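Local coordinates for protein acyl-CoA dehydrogenase (Geobacillus kaustophilus, PDB 2PG0) that probably uses FAD to introduce a double bond at the alpha-beta position of carrier-bound acyl chains, as expected of an acyl-CoA dehydrogenase, at residues L93-T99 / L123-I127; P100-Y105 / Y240-K244; R290-M294 / E339-L343. All coordinates share one frame; numbering follows the deposited sequence.

Contacts 1 and 2 adjoin, their centres about 11 Å apart, and share helix 89-105. Contact 1 sets this helix on strand 125-128, which offers Ile127 to the flavin; contact 2 sets its last turns against helix 237-273. Their segments alternate along the chain, and Ile127 CD1 packs on Tyr101 CE1 3.5 Å away. N-terminal helix, middle-domain strand and C-terminal helix thus meet beside the flavin. Contact 3 follows later in the chain, about 35 Å from contact 1 and 39 Å from contact 2 between centres; it joins helices 285-313 and 319-343 of the C-terminal domain beside a second FAD, bound between this chain and the second subunit, and lies across the chain's centre from contact 2.

Contact 1 (L93-T99 / L123-I127); sequences LHNDIVT and LITAI. With FAD (flavin-adenine dinucleotide), chain C.
The imidazole of His94 has Thr125 CA at its edge, in plane, and the methyl CG2 of Thr99 over one face, offset toward the rim. A second flat group, the flavin, is held from the strand's other end: its N3 donates to Ile127 O at 2.9 Å, the N-H pointing fairly well at the oxygen (155°). With CG anti to the backbone N (chi1 173°), His94 swings its ring out to the strand, where ND1 lies 2.9 Å from Thr125 OG1 in a hydrogen bond and also accepts the Thr125 backbone N at 3.2 Å, somewhat tilted from the ring plane. NE2 is hydrogen-bonded to Cys118 O, which together with the ND1 bonds fixes the ring's rotation. The hydroxyl of Thr125 is tucked against Val98, whose CB is 3.4 Å from OG1. Farther along, Val98 CG2 rests on Ile127 CB at 3.8 Å, and Leu93 CD1 reaches Ile127 CG2. A wider pi-type turn lies at 93-98, where Leu93 O accepts hydrogen bonds from both Ile97 N and Val98 N. The axes of segments 93-99 and 125-127 lie 48° apart in direction and approach to 7.6 Å. Strand 125-128 is one of the two outermost strands of the chain's mixed sheet, next to strand 169-175, while helix 108-120 packs on Thr99 and Thr125, and Trp47 of helix 44-52 meets the His94 ring edge-to-face.

Contact 2 (P100-Y105 / Y240-K244); sequences PYIASY and YLMEK
Tyr101 and Lys244 form the nearest backbone pair, their CA atoms 7.7 Å apart, where segments 100-105 and 240-244 cross at 116°. The axes of the two segments stay 11.6 Å apart at closest, so long side chains fill the interval. Segment 100-105 ends helix 89-105 and begins at a kink, since the nitrogens of Pro100 and Tyr101 make no bond to the turn before. Lys244 is the main knob: it enters a hole formed by Pro100, Tyr101, Ser104 and Tyr105. The Lys244 chain bends at CB-CG (chi2 -63°) and then runs extended, laying Lys244 CG over one face of the Tyr101 ring, 3.8 Å from the ring centroid, in a CH-pi contact. At its end Lys244 NZ donates to Ser104 OG at 2.7 Å. Ser104 OG in turn makes a weak bond to Pro100 O. The Tyr101 hydroxyl touches Lys244 CB and Leu241 CD2, with Tyr101 OH to Leu241 CD2 3.5 Å. Tyr105 is held on both faces: Tyr240 CD1 lies over one, toward the rim and 3.4 Å from Tyr105 CE1, and Ser104 CB covers the centre of the opposite one. The Tyr105 and Tyr240 rings are inclined at 34°, with centroids 4.2 Å apart, and the two side chains run past one another in opposing directions. Beyond this pair, Tyr240 OH is hydrogen-bonded to Glu233 N, and Leu189 of strand 187-193 packs on Tyr101, Tyr240 and Leu241. At the exposed margin, OE1 of Glu243 stands at the edge of the Tyr105 ring, the carboxylate plane perpendicular to the ring. The lysine is thus used twice, its methylenes as apolar filling over an aromatic face and its ammonium as a donor, which joins N- and C-terminal domains through mixed apolar and polar contacts.

Contact 3 (R290-M294 / E339-L343); sequences RLAEM and EAMQL. With FAD (flavin-adenine dinucleotide), chain D.
Arg290 and Glu339 carry the charged part of the contact between two nearly antiparallel helices of the helical C-terminal domain of the acyl-CoA dehydrogenase fold. The guanidinium grips the carboxylate side-on: Arg290 NE donates to Glu339 OE1 at 2.9 Å, almost straight (176°), on the syn side but somewhat out of the carboxylate plane, while Arg290 NH2 donates to Glu339 OE2, also at 2.9 Å but from above that plane. The two planes are 34° apart, and the bend of Arg290 about CG-CD (chi3 80°) turns the group across to meet the acid. A water donates to both Glu339 OE1 and Arg290 O, tying the acid to the backbone as well. Aliphatic carbons pack on the guanidinium: Leu343 CD2 lies over one face, 3.7 Å from Arg290 NH1, and Gln342 CG sits at the edge. The apolar pair is Met294 and Leu343, which meet tip to tip, Met294 CE to Leu343 CD1 being 3.8 Å. Toward the cofactor, Gln342 O lies against the FAD ribose O3B, modelled so close that the exact distance is doubtful. Arg290 NH1 also forms a salt bridge with Glu373 of the second subunit, and Gln342 NE2 is hydrogen-bonded to the same glutamate. A leucine at Arg290 would probably leave both Glu339 and that neighbouring glutamate without their cationic mate. One arginine thus pairs with two carboxylates, linking an intrachain helix pair to the subunit boundary where FAD is bound.

Contact 1 (L93-T99 / L123-I127)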
loop_
_atom_site.group_PDB
_atom_site.type_symbol
_atom_site.label_atom_id
_atom_site.label_comp_id
_atom_site.label_asym_id
_atom_site.label_seq_id
_atom_site.Cartn_x
_atom_site.Cartn_y
_atom_site.Cartn_z
ATOM N N LEU A 93 -16.198 20.960 18.795
ATOM C CA LEU A 93 -15.123 21.455 19.660
ATOM C C LEU A 93 -15.693 22.159 20.906
ATOM O O LEU A 93 -15.324 21.835 22.042
ATOM C CB LEU A 93 -14.172 22.372 18.875
ATOM C CG LEU A 93 -13.152 23.129 19.736
ATOM C CD1 LEU A 93 -11.881 22.336 19.884
ATOM C CD2 LEU A 93 -12.862 24.497 19.159
ATOM N N HIS A 94 -16.610 23.097 20.682
ATOM C CA HIS A 94 -17.316 23.791 21.770
ATOM C C HIS A 94 -18.047 22.799 22.679
ATOM O O HIS A 94 -17.828 22.792 23.888
ATOM C CB HIS A 94 -18.279 24.845 21.180
ATOM C CG HIS A 94 -19.180 25.505 22.183
ATOM N ND1 HIS A 94 -18.783 26.579 22.953
ATOM C CD2 HIS A 94 -20.475 25.273 22.507
ATOM C CE1 HIS A 94 -19.783 26.961 23.728
ATOM N NE2 HIS A 94 -20.825 26.189 23.472
ATOM N N ASN A 95 -18.876 21.945 22.083
ATOM C CA ASN A 95 -19.715 20.987 22.810
ATOM C C ASN A 95 -18.934 19.936 23.596
ATOM O O ASN A 95 -19.196 19.705 24.777
ATOM C CB ASN A 95 -20.651 20.256 21.837
ATOM C CG ASN A 95 -21.876 21.082 21.445
ATOM O OD1 ASN A 95 -22.025 22.240 21.841
ATOM N ND2 ASN A 95 -22.758 20.478 20.659
ATOM N N ASP A 96 -17.967 19.312 22.929
ATOM C CA ASP A 96 -17.416 18.046 23.401
ATOM C C ASP A 96 -15.924 18.056 23.711
ATOM O O ASP A 96 -15.398 17.089 24.258
ATOM C CB ASP A 96 -17.765 16.940 22.398
ATOM C CG ASP A 96 -19.266 16.810 22.192
ATOM O OD1 ASP A 96 -19.992 16.669 23.209
ATOM O OD2 ASP A 96 -19.712 16.876 21.025
ATOM N N ILE A 97 -15.252 19.148 23.370
ATOM C CA ILE A 97 -13.830 19.273 23.661
ATOM C C ILE A 97 -13.557 20.328 24.729
ATOM O O ILE A 97 -12.930 20.021 25.742
ATOM C CB ILE A 97 -12.993 19.486 22.369
ATOM C CG1 ILE A 97 -13.075 18.222 21.495
ATOM C CG2 ILE A 97 -11.517 19.845 22.705
ATOM C CD1 ILE A 97 -12.773 18.439 20.031
ATOM N N VAL A 98 -14.053 21.549 24.535
ATOM C CA VAL A 98 -13.669 22.653 25.421
ATOM C C VAL A 98 -14.549 22.769 26.660
ATOM O O VAL A 98 -14.050 22.739 27.781
ATOM C CB VAL A 98 -13.609 24.027 24.702
ATOM C CG1 VAL A 98 -13.050 25.081 25.647
ATOM C CG2 VAL A 98 -12.759 23.955 23.448
ATOM N N THR A 99 -15.858 22.904 26.467
ATOM C CA THR A 99 -16.749 23.112 27.615
ATOM C C THR A 99 -16.662 22.011 28.690
ATOM O O THR A 99 -16.794 22.327 29.869
ATOM C CB THR A 99 -18.213 23.404 27.200
ATOM O OG1 THR A 99 -18.741 22.295 26.471
ATOM C CG2 THR A 99 -18.272 24.637 26.331
ATOM N N LEU A 123 -21.714 32.549 24.662
ATOM C CA LEU A 123 -20.278 32.386 24.738
ATOM C C LEU A 123 -19.874 31.184 23.891
ATOM O O LEU A 123 -20.406 30.087 24.053
ATOM C CB LEU A 123 -19.817 32.218 26.186
ATOM C CG LEU A 123 -20.056 33.388 27.151
ATOM C CD1 LEU A 123 -19.605 32.996 28.557
ATOM C CD2 LEU A 123 -19.355 34.660 26.689
ATOM N N ILE A 124 -18.958 31.430 22.958
ATOM C CA ILE A 124 -18.375 30.391 22.123
ATOM C C ILE A 124 -16.981 30.121 22.682
ATOM O O ILE A 124 -16.276 31.053 23.052
ATOM C CB ILE A 124 -18.323 30.845 20.641
ATOM C CG1 ILE A 124 -19.756 31.023 20.106
ATOM C CG2 ILE A 124 -17.518 29.858 19.770
ATOM C CD1 ILE A 124 -19.831 31.550 18.688
ATOM N N THR A 125 -16.598 28.849 22.751
ATOM C CA THR A 125 -15.331 28.465 23.363
ATOM C C THR A 125 -14.278 27.994 22.365
ATOM O O THR A 125 -14.592 27.563 21.250
ATOM C CB THR A 125 -15.526 27.370 24.443
ATOM O OG1 THR A 125 -16.097 26.202 23.851
ATOM C CG2 THR A 125 -16.438 27.860 25.572
ATOM N N ALA A 126 -13.023 28.062 22.805
ATOM C CA ALA A 126 -11.882 27.558 22.048
ATOM C C ALA A 126 -10.834 27.053 23.028
ATOM O O ALA A 126 -10.865 27.384 24.216
ATOM C CB ALA A 126 -11.299 28.647 21.182
ATOM N N ILE A 127 -9.918 26.233 22.529
ATOM C CA ILE A 127 -8.806 25.762 23.347
ATOM C C ILE A 127 -7.485 26.045 22.625
ATOM O O ILE A 127 -7.362 25.786 21.418
ATOM C CB ILE A 127 -8.984 24.277 23.762
ATOM C CG1 ILE A 127 -7.882 23.855 24.743
ATOM C CG2 ILE A 127 -9.105 23.344 22.526
ATOM C CD1 ILE A 127 -8.267 22.700 25.642
HETATM P PA FAD C . 4.989 19.480 14.437
HETATM O O1A FAD C . 6.046 20.520 14.216
HETATM O O2A FAD C . 4.793 19.118 15.888
HETATM O O5B FAD C . 5.348 18.162 13.572
HETATM C C5B FAD C . 5.618 18.266 12.182
HETATM C C4B FAD C . 5.729 16.851 11.612
HETATM O O4B FAD C . 6.774 16.167 12.287
HETATM C C3B FAD C . 4.447 16.058 11.859
HETATM O O3B FAD C . 4.173 15.202 10.770
HETATM C C2B FAD C . 4.783 15.205 13.059
HETATM O O2B FAD C . 4.001 14.029 13.148
HETATM C C1B FAD C . 6.272 14.950 12.819
HETATM N N9A FAD C . 6.932 14.551 14.075
HETATM C C8A FAD C . 7.150 15.326 15.189
HETATM N N7A FAD C . 7.762 14.565 16.123
HETATM C C5A FAD C . 7.935 13.321 15.621
HETATM C C6A FAD C . 8.501 12.166 16.149
HETATM N N6A FAD C . 8.892 12.137 17.427
HETATM N N1A FAD C . 8.529 11.017 15.384
HETATM C C2A FAD C . 8.010 11.005 14.102
HETATM N N3A FAD C . 7.458 12.159 13.574
HETATM C C4A FAD C . 7.416 13.297 14.330
HETATM N N1 FAD C . -4.156 23.407 18.166
HETATM C C2 FAD C . -4.787 23.803 19.332
HETATM O O2 FAD C . -4.154 23.823 20.390
HETATM N N3 FAD C . -6.121 24.188 19.306
HETATM C C4 FAD C . -6.821 24.180 18.116
HETATM O O4 FAD C . -8.001 24.536 18.100
HETATM C C4X FAD C . -6.187 23.767 16.939
HETATM N N5 FAD C . -6.879 23.750 15.738
HETATM C C5X FAD C . -6.250 23.372 14.566
HETATM C C6 FAD C . -6.968 23.391 13.376
HETATM C C7 FAD C . -6.349 23.006 12.189
HETATM C C7M FAD C . -7.171 23.031 10.932
HETATM C C8 FAD C . -4.999 22.607 12.201
HETATM C C8M FAD C . -4.265 22.180 10.961
HETATM C C9 FAD C . -4.284 22.599 13.392
HETATM C C9A FAD C . -4.905 22.977 14.588
HETATM N N10 FAD C . -4.207 22.965 15.798
HETATM C C10 FAD C . -4.842 23.380 16.965
HETATM C "C1'" FAD C . -2.780 22.468 15.888
HETATM C "C2'" FAD C . -2.557 20.966 15.637
HETATM O "O2'" FAD C . -2.939 20.151 16.725
HETATM C "C3'" FAD C . -1.070 20.781 15.350
HETATM O "O3'" FAD C . -0.856 21.229 14.029
HETATM C "C4'" FAD C . -0.559 19.341 15.511
HETATM O "O4'" FAD C . -0.577 18.919 16.862
HETATM C "C5'" FAD C . 0.859 19.172 14.964
HETATM O "O5'" FAD C . 1.729 20.154 15.498
HETATM P P FAD C . 2.625 21.030 14.492
HETATM O O1P FAD C . 1.759 21.646 13.422
HETATM O O2P FAD C . 3.390 22.067 15.266
HETATM O O3P FAD C . 3.610 19.973 13.765
#

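Contact 2 (P100-Y105 / Y240-K244)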
loop_
_atom_site.group_PDB
_atom_site.type_symbol
_atom_site.label_atom_id
_atom_site.label_comp_id
_atom_site.label_asym_id
_atom_site.label_seq_id
_atom_site.Cartn_x
_atom_site.Cartn_y
_atom_site.Cartn_z
ATOM N N PRO A 100 -16.437 20.727 28.303
ATOM C CA PRO A 100 -16.144 19.747 29.356
ATOM C C PRO A 100 -15.010 20.112 30.332
ATOM O O PRO A 100 -15.044 19.658 31.478
ATOM C CB PRO A 100 -15.791 18.484 28.567
ATOM C CG PRO A 100 -16.620 18.600 27.338
ATOM C CD PRO A 100 -16.501 20.065 26.980
ATOM N N TYR A 101 -14.031 20.911 29.911
ATOM C CA TYR A 101 -12.991 21.357 30.849
ATOM C C TYR A 101 -13.601 22.193 31.973
ATOM O O TYR A 101 -13.245 22.027 33.141
ATOM C CB TYR A 101 -11.908 22.181 30.154
ATOM C CG TYR A 101 -10.884 21.383 29.375
ATOM C CD1 TYR A 101 -11.139 20.974 28.071
ATOM C CD2 TYR A 101 -9.645 21.068 29.937
ATOM C CE1 TYR A 101 -10.191 20.259 27.338
ATOM C CE2 TYR A 101 -8.691 20.351 29.220
ATOM C CZ TYR A 101 -8.970 19.954 27.919
ATOM O OH TYR A 101 -8.037 19.249 27.196
ATOM N N ILE A 102 -14.504 23.099 31.598
ATOM C CA ILE A 102 -15.202 23.976 32.549
ATOM C C ILE A 102 -16.050 23.139 33.521
ATOM O O ILE A 102 -15.993 23.344 34.733
ATOM C CB ILE A 102 -16.054 25.068 31.820
ATOM C CG1 ILE A 102 -15.157 25.973 30.962
ATOM C CG2 ILE A 102 -16.876 25.920 32.830
ATOM C CD1 ILE A 102 -15.912 26.855 29.958
ATOM N N ALA A 103 -16.806 22.179 32.991
ATOM C CA ALA A 103 -17.646 21.323 33.826
ATOM C C ALA A 103 -16.830 20.424 34.758
ATOM O O ALA A 103 -17.192 20.251 35.926
ATOM C CB ALA A 103 -18.582 20.494 32.967
ATOM N N SER A 104 -15.738 19.857 34.248
ATOM C CA SER A 104 -14.918 18.929 35.027
ATOM C C SER A 104 -14.046 19.607 36.083
ATOM O O SER A 104 -13.912 19.094 37.197
ATOM C CB SER A 104 -14.031 18.081 34.112
ATOM O OG SER A 104 -14.805 17.121 33.423
ATOM N N TYR A 105 -13.460 20.747 35.730
ATOM C CA TYR A 105 -12.414 21.357 36.558
ATOM C C TYR A 105 -12.763 22.725 37.118
ATOM O O TYR A 105 -11.994 23.291 37.900
ATOM C CB TYR A 105 -11.101 21.448 35.771
ATOM C CG TYR A 105 -10.723 20.156 35.086
ATOM C CD1 TYR A 105 -10.493 18.990 35.823
ATOM C CD2 TYR A 105 -10.590 20.099 33.698
ATOM C CE1 TYR A 105 -10.149 17.794 35.190
ATOM C CE2 TYR A 105 -10.241 18.912 33.057
ATOM C CZ TYR A 105 -10.023 17.770 33.807
ATOM O OH TYR A 105 -9.680 16.603 33.171
ATOM N N TYR A 240 -4.775 17.591 33.040
ATOM C CA TYR A 240 -6.120 17.843 32.519
ATOM C C TYR A 240 -6.176 17.601 31.015
ATOM O O TYR A 240 -7.108 16.970 30.516
ATOM C CB TYR A 240 -6.579 19.273 32.833
ATOM C CG TYR A 240 -6.508 19.656 34.298
ATOM C CD1 TYR A 240 -6.890 18.760 35.301
ATOM C CD2 TYR A 240 -6.074 20.921 34.680
ATOM C CE1 TYR A 240 -6.826 19.114 36.644
ATOM C CE2 TYR A 240 -6.004 21.285 36.021
ATOM C CZ TYR A 240 -6.381 20.378 36.995
ATOM O OH TYR A 240 -6.312 20.740 38.319
ATOM N N LEU A 241 -5.175 18.114 30.304
ATOM C CA LEU A 241 -5.072 17.945 28.855
ATOM C C LEU A 241 -4.992 16.475 28.445
ATOM O O LEU A 241 -5.751 16.031 27.581
ATOM C CB LEU A 241 -3.880 18.730 28.292
ATOM C CG LEU A 241 -3.909 20.260 28.428
ATOM C CD1 LEU A 241 -2.561 20.857 28.049
ATOM C CD2 LEU A 241 -5.029 20.896 27.597
ATOM N N MET A 242 -4.093 15.722 29.078
ATOM C CA MET A 242 -3.888 14.315 28.710
ATOM C C MET A 242 -5.182 13.522 28.916
ATOM O O MET A 242 -5.540 12.674 28.089
ATOM C CB MET A 242 -2.712 13.693 29.485
ATOM C CG MET A 242 -1.305 14.209 29.087
ATOM S SD MET A 242 -0.854 14.135 27.319
ATOM C CE MET A 242 -0.974 15.859 26.842
ATOM N N GLU A 243 -5.889 13.840 30.001
ATOM C CA GLU A 243 -7.170 13.219 30.345
ATOM C C GLU A 243 -8.257 13.483 29.286
ATOM O O GLU A 243 -8.902 12.553 28.802
ATOM C CB GLU A 243 -7.616 13.723 31.727
ATOM C CG GLU A 243 -8.909 13.136 32.286
ATOM C CD GLU A 243 -9.310 13.759 33.628
ATOM O OE1 GLU A 243 -8.428 14.309 34.334
ATOM O OE2 GLU A 243 -10.512 13.715 33.985
ATOM N N LYS A 244 -8.438 14.748 28.915
ATOM C CA LYS A 244 -9.497 15.135 27.975
ATOM C C LYS A 244 -9.213 14.784 26.506
ATOM O O LYS A 244 -10.136 14.700 25.693
ATOM C CB LYS A 244 -9.797 16.627 28.104
ATOM C CG LYS A 244 -10.395 17.036 29.449
ATOM C CD LYS A 244 -11.743 16.382 29.667
ATOM C CE LYS A 244 -12.471 16.978 30.851
ATOM N NZ LYS A 244 -13.661 16.157 31.181
#

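Contact 3 (R290-M294 / E339-L343)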
loop_
_atom_site.group_PDB
_atom_site.type_symbol
_atom_site.label_atom_id
_atom_site.label_comp_id
_atom_site.label_asym_id
_atom_site.label_seq_id
_atom_site.Cartn_x
_atom_site.Cartn_y
_atom_site.Cartn_z
ATOM N N ARG A 290 -12.901 -1.637 -6.367
ATOM C CA ARG A 290 -12.471 -0.443 -5.632
ATOM C C ARG A 290 -13.542 -0.017 -4.646
ATOM O O ARG A 290 -13.240 0.290 -3.491
ATOM C CB ARG A 290 -12.106 0.697 -6.587
ATOM C CG ARG A 290 -10.801 0.413 -7.324
ATOM C CD ARG A 290 -10.624 1.353 -8.496
ATOM N NE ARG A 290 -10.140 2.665 -8.090
ATOM C CZ ARG A 290 -9.739 3.603 -8.943
ATOM N NH1 ARG A 290 -9.778 3.372 -10.249
ATOM N NH2 ARG A 290 -9.299 4.772 -8.491
ATOM N N LEU A 291 -14.799 -0.032 -5.092
ATOM C CA LEU A 291 -15.912 0.304 -4.199
ATOM C C LEU A 291 -16.093 -0.732 -3.087
ATOM O O LEU A 291 -16.359 -0.366 -1.938
ATOM C CB LEU A 291 -17.209 0.515 -4.978
ATOM C CG LEU A 291 -17.282 1.803 -5.810
ATOM C CD1 LEU A 291 -18.425 1.672 -6.810
ATOM C CD2 LEU A 291 -17.476 3.024 -4.927
ATOM N N ALA A 292 -15.945 -2.008 -3.438
ATOM C CA ALA A 292 -16.031 -3.106 -2.459
ATOM C C ALA A 292 -14.958 -2.946 -1.381
ATOM O O ALA A 292 -15.232 -3.147 -0.193
ATOM C CB ALA A 292 -15.906 -4.450 -3.151
ATOM N N GLU A 293 -13.747 -2.565 -1.797
ATOM C CA GLU A 293 -12.645 -2.352 -0.856
ATOM C C GLU A 293 -12.899 -1.148 0.047
ATOM O O GLU A 293 -12.674 -1.223 1.256
ATOM C CB GLU A 293 -11.297 -2.234 -1.584
ATOM C CG GLU A 293 -10.826 -3.546 -2.215
ATOM C CD GLU A 293 -9.432 -3.463 -2.843
ATOM O OE1 GLU A 293 -8.678 -2.501 -2.557
ATOM O OE2 GLU A 293 -9.087 -4.384 -3.619
ATOM N N MET A 294 -13.388 -0.047 -0.531
ATOM C CA MET A 294 -13.761 1.133 0.252
ATOM C C MET A 294 -14.860 0.774 1.265
ATOM O O MET A 294 -14.760 1.126 2.439
ATOM C CB MET A 294 -14.226 2.278 -0.668
ATOM C CG MET A 294 -13.099 2.990 -1.417
ATOM S SD MET A 294 -13.750 4.214 -2.605
ATOM C CE MET A 294 -13.788 3.314 -4.055
ATOM N N GLU A 339 -9.457 8.047 -3.860
ATOM C CA GLU A 339 -10.236 7.184 -4.749
ATOM C C GLU A 339 -11.439 7.922 -5.331
ATOM O O GLU A 339 -11.704 7.844 -6.536
ATOM C CB GLU A 339 -10.708 5.934 -3.993
ATOM C CG GLU A 339 -9.620 4.913 -3.769
ATOM C CD GLU A 339 -9.306 4.138 -5.029
ATOM O OE1 GLU A 339 -9.990 3.132 -5.280
ATOM O OE2 GLU A 339 -8.377 4.538 -5.769
ATOM N N ALA A 340 -12.157 8.640 -4.467
ATOM C CA ALA A 340 -13.327 9.425 -4.875
ATOM C C ALA A 340 -12.998 10.476 -5.946
ATOM O O ALA A 340 -13.686 10.547 -6.965
ATOM C CB ALA A 340 -13.985 10.078 -3.655
ATOM N N MET A 341 -11.962 11.291 -5.726
ATOM C CA MET A 341 -11.584 12.277 -6.744
ATOM C C MET A 341 -11.321 11.578 -8.079
ATOM O O MET A 341 -11.888 11.969 -9.102
ATOM C CB MET A 341 -10.375 13.142 -6.343
ATOM C CG MET A 341 -10.061 14.260 -7.397
ATOM S SD MET A 341 -8.484 15.119 -7.135
ATOM C CE MET A 341 -9.094 16.318 -5.956
ATOM N N GLN A 342 -10.488 10.538 -8.051
ATOM C CA GLN A 342 -10.084 9.825 -9.270
ATOM C C GLN A 342 -11.272 9.226 -10.020
ATOM O O GLN A 342 -11.364 9.336 -11.243
ATOM C CB GLN A 342 -9.047 8.737 -8.963
ATOM C CG GLN A 342 -8.466 8.035 -10.225
ATOM C CD GLN A 342 -7.596 8.944 -11.098
ATOM O OE1 GLN A 342 -7.101 9.973 -10.638
ATOM N NE2 GLN A 342 -7.403 8.558 -12.364
ATOM N N LEU A 343 -12.189 8.613 -9.282
ATOM C CA LEU A 343 -13.343 7.982 -9.906
ATOM C C LEU A 343 -14.354 8.969 -10.498
ATOM O O LEU A 343 -15.220 8.570 -11.281
ATOM C CB LEU A 343 -14.006 6.996 -8.943
ATOM C CG LEU A 343 -13.185 5.724 -8.708
ATOM C CD1 LEU A 343 -13.715 4.946 -7.504
ATOM C CD2 LEU A 343 -13.144 4.845 -9.973
HETATM P PA FAD D . -14.645 9.788 -17.511
HETATM O O1A FAD D . -16.135 10.025 -17.388
HETATM O O2A FAD D . -14.185 9.313 -18.866
HETATM O O5B FAD D . -14.182 8.717 -16.399
HETATM C C5B FAD D . -14.411 8.972 -15.030
HETATM C C4B FAD D . -13.801 7.831 -14.232
HETATM O O4B FAD D . -14.351 6.622 -14.712
HETATM C C3B FAD D . -12.292 7.750 -14.430
HETATM O O3B FAD D . -11.640 7.924 -13.202
HETATM C C2B FAD D . -12.006 6.325 -14.820
HETATM O O2B FAD D . -11.369 5.727 -13.717
HETATM C C1B FAD D . -13.351 5.641 -14.866
HETATM N N9A FAD D . -13.496 4.826 -16.087
HETATM C C8A FAD D . -13.996 5.185 -17.316
HETATM N N7A FAD D . -13.942 4.104 -18.134
HETATM C C5A FAD D . -13.418 3.066 -17.438
HETATM C C6A FAD D . -13.140 1.744 -17.766
HETATM N N6A FAD D . -13.431 1.265 -18.974
HETATM N N1A FAD D . -12.589 0.913 -16.809
HETATM C C2A FAD D . -12.315 1.370 -15.536
HETATM N N3A FAD D . -12.596 2.680 -15.213
HETATM C C4A FAD D . -13.137 3.508 -16.149
HETATM N N1 FAD D . -9.323 17.538 -22.451
HETATM C C2 FAD D . -8.966 17.992 -23.713
HETATM O O2 FAD D . -9.418 17.441 -24.718
HETATM N N3 FAD D . -8.114 19.073 -23.845
HETATM C C4 FAD D . -7.610 19.703 -22.718
HETATM O O4 FAD D . -6.857 20.663 -22.852
HETATM C C4X FAD D . -7.956 19.241 -21.442
HETATM N N5 FAD D . -7.457 19.863 -20.306
HETATM C C5X FAD D . -7.829 19.419 -19.051
HETATM C C6 FAD D . -7.331 20.069 -17.923
HETATM C C7 FAD D . -7.684 19.641 -16.649
HETATM C C7M FAD D . -7.116 20.381 -15.468
HETATM C C8 FAD D . -8.547 18.547 -16.507
HETATM C C8M FAD D . -8.973 18.024 -15.174
HETATM C C9 FAD D . -9.045 17.902 -17.634
HETATM C C9A FAD D . -8.689 18.321 -18.916
HETATM N N10 FAD D . -9.177 17.672 -20.053
HETATM C C10 FAD D . -8.824 18.147 -21.311
HETATM C "C1'" FAD D . -10.024 16.414 -19.972
HETATM C "C2'" FAD D . -9.352 15.160 -19.389
HETATM O "O2'" FAD D . -8.506 14.540 -20.336
HETATM C "C3'" FAD D . -10.454 14.194 -18.940
HETATM O "O3'" FAD D . -10.967 14.665 -17.709
HETATM C "C4'" FAD D . -10.010 12.730 -18.802
HETATM O "O4'" FAD D . -9.650 12.194 -20.061
HETATM C "C5'" FAD D . -11.102 11.835 -18.214
HETATM O "O5'" FAD D . -12.338 12.056 -18.861
HETATM P P FAD D . -13.632 12.409 -17.979
HETATM O O1P FAD D . -13.333 13.584 -17.086
HETATM O O2P FAD D . -14.821 12.659 -18.879
HETATM O O3P FAD D . -13.846 11.110 -17.041
HETATM O O HOH W 1 -10.585 1.246 -3.383
#